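Local structure of tyrocidine synthetase 3 (Brevibacillus brevis, 2JGP) at residues 328-331 against 332-336; 320-324 against 325-329; 337-340 against 341-345; 313-316 against 317-321; 383-386 against 387-391. The protein probably joins carrier-bound amino acids into the growing peptide antibiotic tyrocidine, this fragment pairing a peptidyl carrier domain with a peptide-bond-forming condensation domain. One frame throughout, in Å; residues are numbered along the deposited sequence.

How the contacts relate
Contacts 1 and 3 follow each other along helix 329-345 and are the buried pair, built from leucine, valine and tyrosine packing over an unbroken run of helical backbone bonds. Contacts 4 and 2 divide helix 312-325 and its end: both are partly buried, with glutamate, glutamine and alanine side chains exposed. Contact 5 opens helix 387-403 and is also partly buried. The chemistry turns polar where helices begin or end: threonines cap the starts in contacts 1 and 5, and contact 2 closes a helix with a Schellman motif. Contacts 2, 4 and 5 touch contact 1; contact 3 continues it, touches contact 5, and stays about 9 Å (nearest atoms) from contacts 2 and 4.

Contact 1: 328-331 against 332-336; sequences TLYM and VLLAA
Leu-329 and Leu-333, one helical turn apart, meet through their branches: Leu-329 CD1 lies 3.8 Å from Leu-333 CG, the two side chains crossing at a slant. Their first torsions differ. Leu-329 carries CG anti to its backbone N (chi1 178°), whereas Leu-333 turns CG to the side of its own N (chi1 -61°), and this lays Leu-333 CG 3.3 Å from Leu-329 O, close to the oxygen that Leu-333 N also bonds at 3.0 Å and almost straight. On a neighbouring flank, Tyr-330 and Leu-334 run side by side, with Leu-334 CD2 4.1 Å from Tyr-330 CE2, an oblique approach to the ring. Val-332 instead brings CG2 to 3.5 Å from Thr-328 O, the carbonyl that takes its own N-H. The first turn is set by Thr-328, whose OG1 accepts from Met-331 N at 3.1 Å. Farther out, Phe-432 and Phe-434 of strand 430-435 cover Leu-333, and Phe-432 meets the Tyr-330 ring edge-to-face. Leu-318 and His-319 of helix 312-325 pack on Leu-329, while Leu-391 of helix 387-403 reaches Ala-335. A threonine N-cap followed by i to i+4 apolar pairs is characteristic of the first turns of a buried alpha-helix, here one packed between helices and strands of the condensation domain.

Contact 2: 320-324 against 325-329; sequences QLAQA and TGTTL
Thr-325 lays its methyl against the branch of Leu-321, with CG2 3.8 Å from Leu-321 CD1, while its hydroxyl turns back to the last turn of helix 312-325. Here that helix ends in a Schellman motif, in which Gly-326 takes a positive phi (66°) and swings the chain out of the helix. The closing bond comes from Thr-327 N, which reaches back five residues to Ala-322 O at 3.0 Å. Thr-325 N also donates to Ala-322 O, at 3.3 Å and from above the carbonyl plane; the two donors come from opposite faces of that plane, so this carbonyl is held from both. Leu-321 O takes a short 2.7 Å bond from Thr-325 OG1 and a weak one from Thr-325 N. With chi1 near 55°, Thr-325 sets its hydroxyl between its own N and carbonyl carbon, which directs it at Leu-321 O rather than outward. The small Ala-322 side chain fits beneath the returning chain, its CB 3.5 Å from Thr-327 O and 3.7 Å from Leu-329 N. Around the turn, Lys-395 NZ and Gln-392 NE2 of helix 387-403 bond the carbonyls of Gly-326 and Thr-325, tying this helix end to a third helix. Thr-328, the N-cap of the next helix, follows two residues after Gly-326, so one helix closes and the next opens within a few residues. The two threonine hydroxyls are themselves linked, Thr-327 OG1 donating to Thr-325 OG1 at 2.8 Å.

Contact 3: 337-340 against 341-345; sequences YNVL and LAKYA
Leu-341 slants across one face of the Tyr-337 ring, its branch lying over the face but offset toward the rim at Tyr-337 CE2. Its CD1 sits 4.0 Å from the ring centroid and 29° off the normal, a CH-pi contact in which CD1 approaches Tyr-337 CE2 to 3.5 Å. Different first torsions bring them together: Tyr-337 holds CG anti to its backbone N (chi1 -176°), whereas Leu-341 has CG beside its N (chi1 -64°). The next pair is arranged differently. Leu-340 and Tyr-344 lie alongside and point the same way, with Leu-340 CD2 at 3.4 Å from Tyr-344 CD1 in an oblique approach. Val-339 and Lys-343 are also side by side; Val-339 CG2 touches Lys-343 CE, 3.9 Å away, before the lysine bends at its last torsion. The ammonium then reaches the carbonyls of Leu-514 and Ile-517. Tyr-337 OH bonds Thr-430 OG1 and Asn-338 ND2 bonds Leu-334 O, giving the buried hydroxyl and amide nitrogen a partner each. Phe-495 of helix 489-508 covers Leu-340 and Leu-341 and meets the Tyr-344 ring edge-to-face. The bond from Leu-341 N to Tyr-337 O, 3.0 Å, holds this pair one turn apart on the same flank. Such i to i+4 aromatic-aliphatic pairs are typical of a largely buried alpha-helix, here the closing turns of helix 329-345 packed against helix 489-508 and strand 350-356 of the condensation domain.

Contact 4: 313-316 against 317-321; sequences ALTE and GLHQL
Four successive i to i+4 bonds, from Gly-317 N to Ala-313 O through Gln-320 N to Glu-316 O, keep this part of the backbone regularly alpha-helical. On the inner flank Leu-314 and Leu-318 cross at an angle, Leu-314 CG standing 4.1 Å from Leu-318 CD1. Leu-318 has CG beside its backbone N (chi1 -68°), which folds the branch down over the preceding turn and leaves CG 3.3 Å from Leu-314 O. Thr-315 and His-319 run alongside one another, the threonine methyl CG2 lying 3.9 Å from imidazole CD2. That same CD2 comes to 3.2 Å from Thr-315 O, an oblique approach to the ring. Helix 312-325 is amphipathic here: its leucine flank packs on two other helices of the condensation domain, while Glu-316 and Gln-320 look outward. Ala-503, Ile-506 and Val-507 of helix 489-508 receive the leucines, and Leu-333 of helix 329-345 lies against Leu-318. The polar ends are held by outside partners: His-319 NE2 bonds Glu-471 OE2, which probably fixes the ring's rotation, and Thr-315 OG1 bonds both Gly-311 O and Met-476 N. With its methyl anti to the backbone N, Thr-315 leaves OG1 beside that N, turned back toward the start of the helix where Gly-311 lies. With CG beside its backbone N (chi1 -65°), Gln-320 brings CG to 3.3 Å from Glu-316 O; the chain then bends at the next torsion.

Contact 5: 383-386 against 387-391; sequences REKT and FSEFL
Thr-386 N donates to Glu-389 OE1 at 2.9 Å and 165°, meeting the carboxylate oxygen on its anti lone pair, the side away from the other oxygen. In return Glu-389 N gives its hydrogen to Thr-386 OG1, 3.0 Å away. The two side chains cross at about a right angle. In both, the first torsion puts the gamma atom between backbone N and carbonyl carbon (chi1 65° for Thr-386, 78° for Glu-389), which turns the hydroxyl into the helix start and sends the glutamate back over it. Glu-389 CG thereby closes to 3.3 Å from Thr-386 OG1. This reciprocal pair is a capping box at the N-terminus of helix 387-403, where the first-turn N-H of Glu-389 and the N-cap amide of Thr-386 each find a side-chain acceptor; the helix end may in turn stabilise the negative carboxylate. Phe-390 N continues the regular bonding to Thr-386 O at 3.0 Å. Lys-385 runs across the glutamate, its CB 3.8 Å from Glu-389 OE1, but its ammonium goes on to Lys-380 O and to a salt bridge with Glu-393. Behind the cap, Phe-387 turns inward onto Ala-335 and Val-339 of helix 329-345, and Phe-390 lies on Asn-338. The incoming chain 383-386 is joined by backbone bonds to the C-terminal segment, Lys-385 pairing with Leu-514 and Arg-383 with Gly-515.

Contact 1: 328-331 against 332-336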
loop_
_atom_site.group_PDB
_atom_site.type_symbol
_atom_site.label_atom_id
_atom_site.label_comp_id
_atom_site.label_asym_id
_atom_site.label_seq_id
_atom_site.Cartn_x
_atom_site.Cartn_y
_atom_site.Cartn_z
ATOM N N THR A 328 -1.553 -14.610 -8.524
ATOM C CA THR A 328 -0.306 -13.877 -8.456
ATOM C C THR A 328 0.550 -14.504 -7.365
ATOM O O THR A 328 0.031 -15.177 -6.473
ATOM C CB THR A 328 -0.552 -12.385 -8.134
ATOM O OG1 THR A 328 -1.198 -12.260 -6.861
ATOM C CG2 THR A 328 -1.429 -11.730 -9.220
ATOM N N LEU A 329 1.859 -14.294 -7.434
ATOM C CA LEU A 329 2.751 -14.739 -6.368
ATOM C C LEU A 329 2.308 -14.134 -5.041
ATOM O O LEU A 329 2.289 -14.808 -4.018
ATOM C CB LEU A 329 4.201 -14.361 -6.675
ATOM C CG LEU A 329 5.230 -14.723 -5.602
ATOM C CD1 LEU A 329 5.160 -16.207 -5.229
ATOM C CD2 LEU A 329 6.620 -14.344 -6.072
ATOM N N TYR A 330 1.916 -12.862 -5.075
ATOM C CA TYR A 330 1.340 -12.200 -3.911
ATOM C C TYR A 330 0.244 -13.045 -3.258
ATOM O O TYR A 330 0.256 -13.257 -2.044
ATOM C CB TYR A 330 0.757 -10.841 -4.321
ATOM C CG TYR A 330 0.166 -10.054 -3.184
ATOM C CD1 TYR A 330 0.900 -9.054 -2.557
ATOM C CD2 TYR A 330 -1.130 -10.300 -2.738
ATOM C CE1 TYR A 330 0.366 -8.325 -1.513
ATOM C CE2 TYR A 330 -1.673 -9.581 -1.696
ATOM C CZ TYR A 330 -0.917 -8.596 -1.086
ATOM O OH TYR A 330 -1.447 -7.870 -0.058
ATOM N N MET A 331 -0.702 -13.517 -4.065
ATOM C CA MET A 331 -1.829 -14.305 -3.551
ATOM C C MET A 331 -1.397 -15.646 -2.956
ATOM O O MET A 331 -1.923 -16.070 -1.930
ATOM C CB MET A 331 -2.861 -14.555 -4.648
ATOM C CG MET A 331 -3.659 -13.327 -5.076
ATOM S SD MET A 331 -4.588 -13.703 -6.577
ATOM C CE MET A 331 -5.216 -12.076 -7.016
ATOM N N VAL A 332 -0.459 -16.313 -3.617
ATOM C CA VAL A 332 0.047 -17.607 -3.159
ATOM C C VAL A 332 0.680 -17.446 -1.776
ATOM O O VAL A 332 0.369 -18.188 -0.843
ATOM C CB VAL A 332 1.085 -18.177 -4.151
ATOM C CG1 VAL A 332 1.806 -19.396 -3.554
ATOM C CG2 VAL A 332 0.415 -18.531 -5.490
ATOM N N LEU A 333 1.547 -16.447 -1.650
ATOM C CA LEU A 333 2.220 -16.153 -0.381
ATOM C C LEU A 333 1.240 -15.732 0.723
ATOM O O LEU A 333 1.379 -16.154 1.877
ATOM C CB LEU A 333 3.273 -15.073 -0.582
ATOM C CG LEU A 333 4.406 -15.392 -1.550
ATOM C CD1 LEU A 333 5.277 -14.164 -1.746
ATOM C CD2 LEU A 333 5.225 -16.574 -1.063
ATOM N N LEU A 334 0.259 -14.901 0.379
ATOM C CA LEU A 334 -0.769 -14.519 1.345
ATOM C C LEU A 334 -1.543 -15.746 1.805
ATOM O O LEU A 334 -1.855 -15.890 2.989
ATOM C CB LEU A 334 -1.734 -13.485 0.750
ATOM C CG LEU A 334 -2.909 -13.052 1.640
ATOM C CD1 LEU A 334 -2.416 -12.484 2.985
ATOM C CD2 LEU A 334 -3.776 -12.046 0.894
ATOM N N ALA A 335 -1.862 -16.623 0.856
ATOM C CA ALA A 335 -2.536 -17.872 1.160
ATOM C C ALA A 335 -1.689 -18.721 2.111
ATOM O O ALA A 335 -2.190 -19.211 3.118
ATOM C CB ALA A 335 -2.835 -18.640 -0.133
ATOM N N ALA A 336 -0.404 -18.879 1.792
ATOM C CA ALA A 336 0.522 -19.641 2.637
ATOM C C ALA A 336 0.663 -19.001 4.019
ATOM O O ALA A 336 0.789 -19.691 5.029
ATOM C CB ALA A 336 1.895 -19.750 1.967
#

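Contact 2: 320-324 against 325-329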
loop_
_atom_site.group_PDB
_atom_site.type_symbol
_atom_site.label_atom_id
_atom_site.label_comp_id
_atom_site.label_asym_id
_atom_site.label_seq_id
_atom_site.Cartn_x
_atom_site.Cartn_y
_atom_site.Cartn_z
ATOM N N GLN A 320 5.793 -20.666 -10.347
ATOM C CA GLN A 320 5.112 -21.612 -11.230
ATOM C C GLN A 320 3.754 -22.037 -10.658
ATOM O O GLN A 320 2.804 -22.247 -11.413
ATOM C CB GLN A 320 5.992 -22.833 -11.502
ATOM C CG GLN A 320 7.265 -22.518 -12.287
ATOM C CD GLN A 320 7.037 -22.345 -13.790
ATOM O OE1 GLN A 320 5.904 -22.189 -14.257
ATOM N NE2 GLN A 320 8.126 -22.380 -14.554
ATOM N N LEU A 321 3.655 -22.152 -9.330
ATOM C CA LEU A 321 2.371 -22.473 -8.690
ATOM C C LEU A 321 1.342 -21.371 -8.958
ATOM O O LEU A 321 0.173 -21.653 -9.253
ATOM C CB LEU A 321 2.536 -22.674 -7.178
ATOM C CG LEU A 321 1.227 -22.934 -6.417
ATOM C CD1 LEU A 321 0.529 -24.184 -6.929
ATOM C CD2 LEU A 321 1.484 -23.026 -4.924
ATOM N N ALA A 322 1.779 -20.118 -8.852
ATOM C CA ALA A 322 0.922 -18.977 -9.168
ATOM C C ALA A 322 0.454 -19.047 -10.624
ATOM O O ALA A 322 -0.729 -18.890 -10.914
ATOM C CB ALA A 322 1.653 -17.673 -8.910
ATOM N N GLN A 323 1.406 -19.281 -11.525
ATOM C CA GLN A 323 1.134 -19.448 -12.948
ATOM C C GLN A 323 0.070 -20.532 -13.176
ATOM O O GLN A 323 -0.888 -20.341 -13.939
ATOM C CB GLN A 323 2.437 -19.839 -13.672
ATOM C CG GLN A 323 2.641 -19.218 -15.039
ATOM C CD GLN A 323 1.837 -19.879 -16.116
ATOM O OE1 GLN A 323 2.388 -20.493 -17.031
ATOM N NE2 GLN A 323 0.520 -19.763 -16.024
ATOM N N ALA A 324 0.256 -21.662 -12.503
ATOM C CA ALA A 324 -0.568 -22.854 -12.706
ATOM C C ALA A 324 -1.994 -22.701 -12.171
ATOM O O ALA A 324 -2.913 -23.361 -12.660
ATOM C CB ALA A 324 0.101 -24.054 -12.051
ATOM N N THR A 325 -2.167 -21.844 -11.167
ATOM C CA THR A 325 -3.457 -21.683 -10.488
ATOM C C THR A 325 -4.196 -20.402 -10.868
ATOM O O THR A 325 -5.244 -20.097 -10.288
ATOM C CB THR A 325 -3.266 -21.673 -8.963
ATOM O OG1 THR A 325 -2.309 -20.665 -8.615
ATOM C CG2 THR A 325 -2.794 -23.037 -8.472
ATOM N N GLY A 326 -3.652 -19.647 -11.820
ATOM C CA GLY A 326 -4.251 -18.377 -12.233
ATOM C C GLY A 326 -4.230 -17.295 -11.171
ATOM O O GLY A 326 -5.124 -16.451 -11.123
ATOM N N THR A 327 -3.206 -17.317 -10.321
ATOM C CA THR A 327 -3.069 -16.345 -9.247
ATOM C C THR A 327 -1.762 -15.582 -9.403
ATOM O O THR A 327 -0.976 -15.851 -10.317
ATOM C CB THR A 327 -3.106 -17.023 -7.855
ATOM O OG1 THR A 327 -2.035 -17.970 -7.740
ATOM C CG2 THR A 327 -4.434 -17.727 -7.634
ATOM N N THR A 328 -1.553 -14.610 -8.524
ATOM C CA THR A 328 -0.306 -13.877 -8.456
ATOM C C THR A 328 0.550 -14.504 -7.365
ATOM O O THR A 328 0.031 -15.177 -6.473
ATOM C CB THR A 328 -0.552 -12.385 -8.134
ATOM O OG1 THR A 328 -1.198 -12.260 -6.861
ATOM C CG2 THR A 328 -1.429 -11.730 -9.220
ATOM N N LEU A 329 1.859 -14.294 -7.434
ATOM C CA LEU A 329 2.751 -14.739 -6.368
ATOM C C LEU A 329 2.308 -14.134 -5.041
ATOM O O LEU A 329 2.289 -14.808 -4.018
ATOM C CB LEU A 329 4.201 -14.361 -6.675
ATOM C CG LEU A 329 5.230 -14.723 -5.602
ATOM C CD1 LEU A 329 5.160 -16.207 -5.229
ATOM C CD2 LEU A 329 6.620 -14.344 -6.072
#

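Contact 3: 337-340 against 341-345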
loop_
_atom_site.group_PDB
_atom_site.type_symbol
_atom_site.label_atom_id
_atom_site.label_comp_id
_atom_site.label_asym_id
_atom_site.label_seq_id
_atom_site.Cartn_x
_atom_site.Cartn_y
_atom_site.Cartn_z
ATOM N N TYR A 337 0.638 -17.675 4.055
ATOM C CA TYR A 337 0.738 -16.962 5.316
ATOM C C TYR A 337 -0.495 -17.237 6.180
ATOM O O TYR A 337 -0.367 -17.496 7.377
ATOM C CB TYR A 337 0.943 -15.466 5.068
ATOM C CG TYR A 337 1.153 -14.665 6.328
ATOM C CD1 TYR A 337 2.199 -14.960 7.196
ATOM C CD2 TYR A 337 0.314 -13.602 6.646
ATOM C CE1 TYR A 337 2.395 -14.223 8.360
ATOM C CE2 TYR A 337 0.504 -12.863 7.810
ATOM C CZ TYR A 337 1.549 -13.176 8.655
ATOM O OH TYR A 337 1.741 -12.451 9.812
ATOM N N ASN A 338 -1.680 -17.222 5.574
ATOM C CA ASN A 338 -2.907 -17.578 6.298
ATOM C C ASN A 338 -2.896 -18.985 6.915
ATOM O O ASN A 338 -3.380 -19.178 8.036
ATOM C CB ASN A 338 -4.142 -17.425 5.414
ATOM C CG ASN A 338 -4.680 -16.017 5.410
ATOM O OD1 ASN A 338 -5.644 -15.712 6.116
ATOM N ND2 ASN A 338 -4.065 -15.151 4.621
ATOM N N VAL A 339 -2.360 -19.967 6.194
ATOM C CA VAL A 339 -2.259 -21.326 6.757
ATOM C C VAL A 339 -1.216 -21.392 7.889
ATOM O O VAL A 339 -1.419 -22.098 8.877
ATOM C CB VAL A 339 -2.058 -22.454 5.686
ATOM C CG1 VAL A 339 -1.569 -21.919 4.353
ATOM C CG2 VAL A 339 -1.155 -23.582 6.208
ATOM N N LEU A 340 -0.135 -20.625 7.756
ATOM C CA LEU A 340 0.872 -20.493 8.815
ATOM C C LEU A 340 0.223 -19.995 10.107
ATOM O O LEU A 340 0.375 -20.606 11.168
ATOM C CB LEU A 340 1.971 -19.518 8.384
ATOM C CG LEU A 340 3.387 -19.591 8.987
ATOM C CD1 LEU A 340 3.919 -18.195 9.248
ATOM C CD2 LEU A 340 3.501 -20.444 10.229
ATOM N N LEU A 341 -0.507 -18.886 10.002
ATOM C CA LEU A 341 -1.190 -18.297 11.155
ATOM C C LEU A 341 -2.256 -19.238 11.712
ATOM O O LEU A 341 -2.410 -19.352 12.927
ATOM C CB LEU A 341 -1.829 -16.952 10.780
ATOM C CG LEU A 341 -0.893 -15.805 10.374
ATOM C CD1 LEU A 341 -1.708 -14.600 9.943
ATOM C CD2 LEU A 341 0.063 -15.442 11.503
ATOM N N ALA A 342 -2.995 -19.897 10.820
ATOM C CA ALA A 342 -4.034 -20.850 11.215
ATOM C C ALA A 342 -3.472 -21.980 12.079
ATOM O O ALA A 342 -4.098 -22.398 13.056
ATOM C CB ALA A 342 -4.724 -21.423 9.981
ATOM N N LYS A 343 -2.290 -22.467 11.717
ATOM C CA LYS A 343 -1.654 -23.560 12.451
ATOM C C LYS A 343 -1.086 -23.095 13.794
ATOM O O LYS A 343 -1.241 -23.780 14.806
ATOM C CB LYS A 343 -0.579 -24.231 11.593
ATOM C CG LYS A 343 -1.169 -25.108 10.494
ATOM C CD LYS A 343 -0.105 -25.841 9.695
ATOM C CE LYS A 343 -0.734 -26.636 8.564
ATOM N NZ LYS A 343 -1.631 -27.708 9.075
ATOM N N TYR A 344 -0.444 -21.930 13.808
ATOM C CA TYR A 344 0.059 -21.350 15.058
ATOM C C TYR A 344 -1.074 -20.986 16.010
ATOM O O TYR A 344 -1.011 -21.288 17.203
ATOM C CB TYR A 344 0.940 -20.120 14.780
ATOM C CG TYR A 344 2.399 -20.471 14.686
ATOM C CD1 TYR A 344 2.907 -21.098 13.562
ATOM C CD2 TYR A 344 3.263 -20.222 15.749
ATOM C CE1 TYR A 344 4.243 -21.446 13.476
ATOM C CE2 TYR A 344 4.600 -20.570 15.682
ATOM C CZ TYR A 344 5.087 -21.184 14.543
ATOM O OH TYR A 344 6.420 -21.529 14.473
ATOM N N ALA A 345 -2.119 -20.362 15.474
ATOM C CA ALA A 345 -3.209 -19.839 16.287
ATOM C C ALA A 345 -4.278 -20.880 16.631
ATOM O O ALA A 345 -5.067 -20.665 17.546
ATOM C CB ALA A 345 -3.853 -18.654 15.583
#

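Contact 4: 313-316 against 317-321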
loop_
_atom_site.group_PDB
_atom_site.type_symbol
_atom_site.label_atom_id
_atom_site.label_comp_id
_atom_site.label_asym_id
_atom_site.label_seq_id
_atom_site.Cartn_x
_atom_site.Cartn_y
_atom_site.Cartn_z
ATOM N N ALA A 313 15.281 -22.330 -5.728
ATOM C CA ALA A 313 14.414 -23.415 -6.189
ATOM C C ALA A 313 12.970 -23.211 -5.738
ATOM O O ALA A 313 12.043 -23.332 -6.537
ATOM C CB ALA A 313 14.937 -24.754 -5.689
ATOM N N LEU A 314 12.786 -22.905 -4.456
ATOM C CA LEU A 314 11.445 -22.677 -3.909
ATOM C C LEU A 314 10.783 -21.428 -4.488
ATOM O O LEU A 314 9.576 -21.430 -4.784
ATOM C CB LEU A 314 11.504 -22.565 -2.386
ATOM C CG LEU A 314 10.168 -22.393 -1.659
ATOM C CD1 LEU A 314 9.147 -23.446 -2.076
ATOM C CD2 LEU A 314 10.419 -22.439 -0.154
ATOM N N THR A 315 11.566 -20.363 -4.637
ATOM C CA THR A 315 11.073 -19.127 -5.246
ATOM C C THR A 315 10.503 -19.395 -6.634
ATOM O O THR A 315 9.428 -18.911 -6.971
ATOM C CB THR A 315 12.186 -18.057 -5.341
ATOM O OG1 THR A 315 12.648 -17.741 -4.024
ATOM C CG2 THR A 315 11.669 -16.781 -6.012
ATOM N N GLU A 316 11.222 -20.185 -7.423
ATOM C CA GLU A 316 10.780 -20.539 -8.770
ATOM C C GLU A 316 9.514 -21.399 -8.735
ATOM O O GLU A 316 8.604 -21.201 -9.534
ATOM C CB GLU A 316 11.892 -21.274 -9.512
ATOM C CG GLU A 316 11.632 -21.427 -10.990
ATOM C CD GLU A 316 12.727 -22.191 -11.698
ATOM O OE1 GLU A 316 13.261 -21.662 -12.697
ATOM O OE2 GLU A 316 13.056 -23.318 -11.258
ATOM N N GLY A 317 9.460 -22.351 -7.807
ATOM C CA GLY A 317 8.286 -23.202 -7.653
ATOM C C GLY A 317 7.040 -22.419 -7.286
ATOM O O GLY A 317 5.953 -22.701 -7.786
ATOM N N LEU A 318 7.198 -21.429 -6.404
ATOM C CA LEU A 318 6.085 -20.573 -6.007
ATOM C C LEU A 318 5.570 -19.760 -7.193
ATOM O O LEU A 318 4.356 -19.650 -7.395
ATOM C CB LEU A 318 6.502 -19.655 -4.846
ATOM C CG LEU A 318 6.753 -20.392 -3.527
ATOM C CD1 LEU A 318 7.453 -19.492 -2.505
ATOM C CD2 LEU A 318 5.449 -20.926 -2.959
ATOM N N HIS A 319 6.490 -19.214 -7.988
ATOM C CA HIS A 319 6.118 -18.523 -9.232
ATOM C C HIS A 319 5.322 -19.434 -10.163
ATOM O O HIS A 319 4.293 -19.029 -10.698
ATOM C CB HIS A 319 7.355 -17.988 -9.965
ATOM C CG HIS A 319 7.822 -16.655 -9.469
ATOM N ND1 HIS A 319 7.136 -15.486 -9.724
ATOM C CD2 HIS A 319 8.900 -16.305 -8.727
ATOM C CE1 HIS A 319 7.776 -14.473 -9.165
ATOM N NE2 HIS A 319 8.845 -14.944 -8.550
ATOM N N GLN A 320 5.793 -20.666 -10.347
ATOM C CA GLN A 320 5.112 -21.612 -11.230
ATOM C C GLN A 320 3.754 -22.037 -10.658
ATOM O O GLN A 320 2.804 -22.247 -11.413
ATOM C CB GLN A 320 5.992 -22.833 -11.502
ATOM C CG GLN A 320 7.265 -22.518 -12.287
ATOM C CD GLN A 320 7.037 -22.345 -13.790
ATOM O OE1 GLN A 320 5.904 -22.189 -14.257
ATOM N NE2 GLN A 320 8.126 -22.380 -14.554
ATOM N N LEU A 321 3.655 -22.152 -9.330
ATOM C CA LEU A 321 2.371 -22.473 -8.690
ATOM C C LEU A 321 1.342 -21.371 -8.958
ATOM O O LEU A 321 0.173 -21.653 -9.253
ATOM C CB LEU A 321 2.536 -22.674 -7.178
ATOM C CG LEU A 321 1.227 -22.934 -6.417
ATOM C CD1 LEU A 321 0.529 -24.184 -6.929
ATOM C CD2 LEU A 321 1.484 -23.026 -4.924
#

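Contact 5: 383-386 against 387-391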
loop_
_atom_site.group_PDB
_atom_site.type_symbol
_atom_site.label_atom_id
_atom_site.label_comp_id
_atom_site.label_asym_id
_atom_site.label_seq_id
_atom_site.Cartn_x
_atom_site.Cartn_y
_atom_site.Cartn_z
ATOM N N ARG A 383 -9.389 -26.707 8.025
ATOM C CA ARG A 383 -8.559 -27.918 7.929
ATOM C C ARG A 383 -8.929 -28.841 6.760
ATOM O O ARG A 383 -8.056 -29.497 6.186
ATOM C CB ARG A 383 -8.635 -28.711 9.245
ATOM C CG ARG A 383 -9.955 -29.453 9.446
ATOM C CD ARG A 383 -10.262 -29.727 10.915
ATOM N NE ARG A 383 -10.938 -28.594 11.552
ATOM C CZ ARG A 383 -11.255 -28.535 12.844
ATOM N NH1 ARG A 383 -10.975 -29.546 13.665
ATOM N NH2 ARG A 383 -11.865 -27.455 13.321
ATOM N N GLU A 384 -10.217 -28.888 6.425
ATOM C CA GLU A 384 -10.735 -29.808 5.414
ATOM C C GLU A 384 -10.540 -29.298 3.986
ATOM O O GLU A 384 -10.639 -30.068 3.040
ATOM C CB GLU A 384 -12.223 -30.094 5.667
ATOM C CG GLU A 384 -12.502 -30.676 7.055
ATOM C CD GLU A 384 -13.978 -30.955 7.315
ATOM O OE1 GLU A 384 -14.580 -31.772 6.579
ATOM O OE2 GLU A 384 -14.529 -30.373 8.278
ATOM N N LYS A 385 -10.273 -28.005 3.830
ATOM C CA LYS A 385 -10.079 -27.419 2.504
ATOM C C LYS A 385 -8.752 -27.856 1.898
ATOM O O LYS A 385 -7.775 -28.039 2.613
ATOM C CB LYS A 385 -10.121 -25.889 2.581
ATOM C CG LYS A 385 -11.506 -25.338 2.838
ATOM C CD LYS A 385 -11.496 -23.828 2.943
ATOM C CE LYS A 385 -12.896 -23.304 3.199
ATOM N NZ LYS A 385 -12.903 -21.858 3.538
ATOM N N THR A 386 -8.722 -28.026 0.578
ATOM C CA THR A 386 -7.464 -28.230 -0.131
ATOM C C THR A 386 -6.791 -26.872 -0.226
ATOM O O THR A 386 -7.477 -25.844 -0.242
ATOM C CB THR A 386 -7.676 -28.807 -1.546
ATOM O OG1 THR A 386 -8.365 -27.856 -2.354
ATOM C CG2 THR A 386 -8.482 -30.109 -1.498
ATOM N N PHE A 387 -5.462 -26.840 -0.260
ATOM C CA PHE A 387 -4.783 -25.556 -0.420
ATOM C C PHE A 387 -5.222 -24.913 -1.728
ATOM O O PHE A 387 -5.411 -23.704 -1.791
ATOM C CB PHE A 387 -3.259 -25.683 -0.389
ATOM C CG PHE A 387 -2.553 -24.371 -0.588
ATOM C CD1 PHE A 387 -2.441 -23.468 0.460
ATOM C CD2 PHE A 387 -2.030 -24.024 -1.827
ATOM C CE1 PHE A 387 -1.807 -22.243 0.280
ATOM C CE2 PHE A 387 -1.395 -22.802 -2.018
ATOM C CZ PHE A 387 -1.286 -21.909 -0.962
ATOM N N SER A 388 -5.402 -25.731 -2.762
ATOM C CA SER A 388 -5.833 -25.231 -4.065
ATOM C C SER A 388 -7.142 -24.442 -3.972
ATOM O O SER A 388 -7.233 -23.321 -4.485
ATOM C CB SER A 388 -5.975 -26.389 -5.059
ATOM O OG SER A 388 -6.339 -25.903 -6.338
ATOM N N GLU A 389 -8.145 -24.999 -3.297
ATOM C CA GLU A 389 -9.435 -24.312 -3.190
ATOM C C GLU A 389 -9.356 -23.114 -2.236
ATOM O O GLU A 389 -9.999 -22.094 -2.476
ATOM C CB GLU A 389 -10.556 -25.271 -2.780
ATOM C CG GLU A 389 -10.602 -25.632 -1.318
ATOM C CD GLU A 389 -11.706 -26.625 -1.014
ATOM O OE1 GLU A 389 -11.396 -27.740 -0.541
ATOM O OE2 GLU A 389 -12.881 -26.289 -1.272
ATOM N N PHE A 390 -8.573 -23.240 -1.165
ATOM C CA PHE A 390 -8.342 -22.120 -0.247
ATOM C C PHE A 390 -7.663 -20.956 -0.968
ATOM O O PHE A 390 -8.060 -19.793 -0.807
ATOM C CB PHE A 390 -7.490 -22.541 0.954
ATOM C CG PHE A 390 -7.146 -21.398 1.867
ATOM C CD1 PHE A 390 -8.149 -20.717 2.545
ATOM C CD2 PHE A 390 -5.829 -20.976 2.021
ATOM C CE1 PHE A 390 -7.843 -19.649 3.378
ATOM C CE2 PHE A 390 -5.518 -19.906 2.850
ATOM C CZ PHE A 390 -6.529 -19.241 3.529
ATOM N N LEU A 391 -6.647 -21.274 -1.767
ATOM C CA LEU A 391 -5.954 -20.261 -2.560
ATOM C C LEU A 391 -6.911 -19.529 -3.504
ATOM O O LEU A 391 -6.785 -18.326 -3.714
ATOM C CB LEU A 391 -4.803 -20.885 -3.356
ATOM C CG LEU A 391 -4.108 -19.957 -4.365
ATOM C CD1 LEU A 391 -3.517 -18.738 -3.669
ATOM C CD2 LEU A 391 -3.043 -20.707 -5.155
#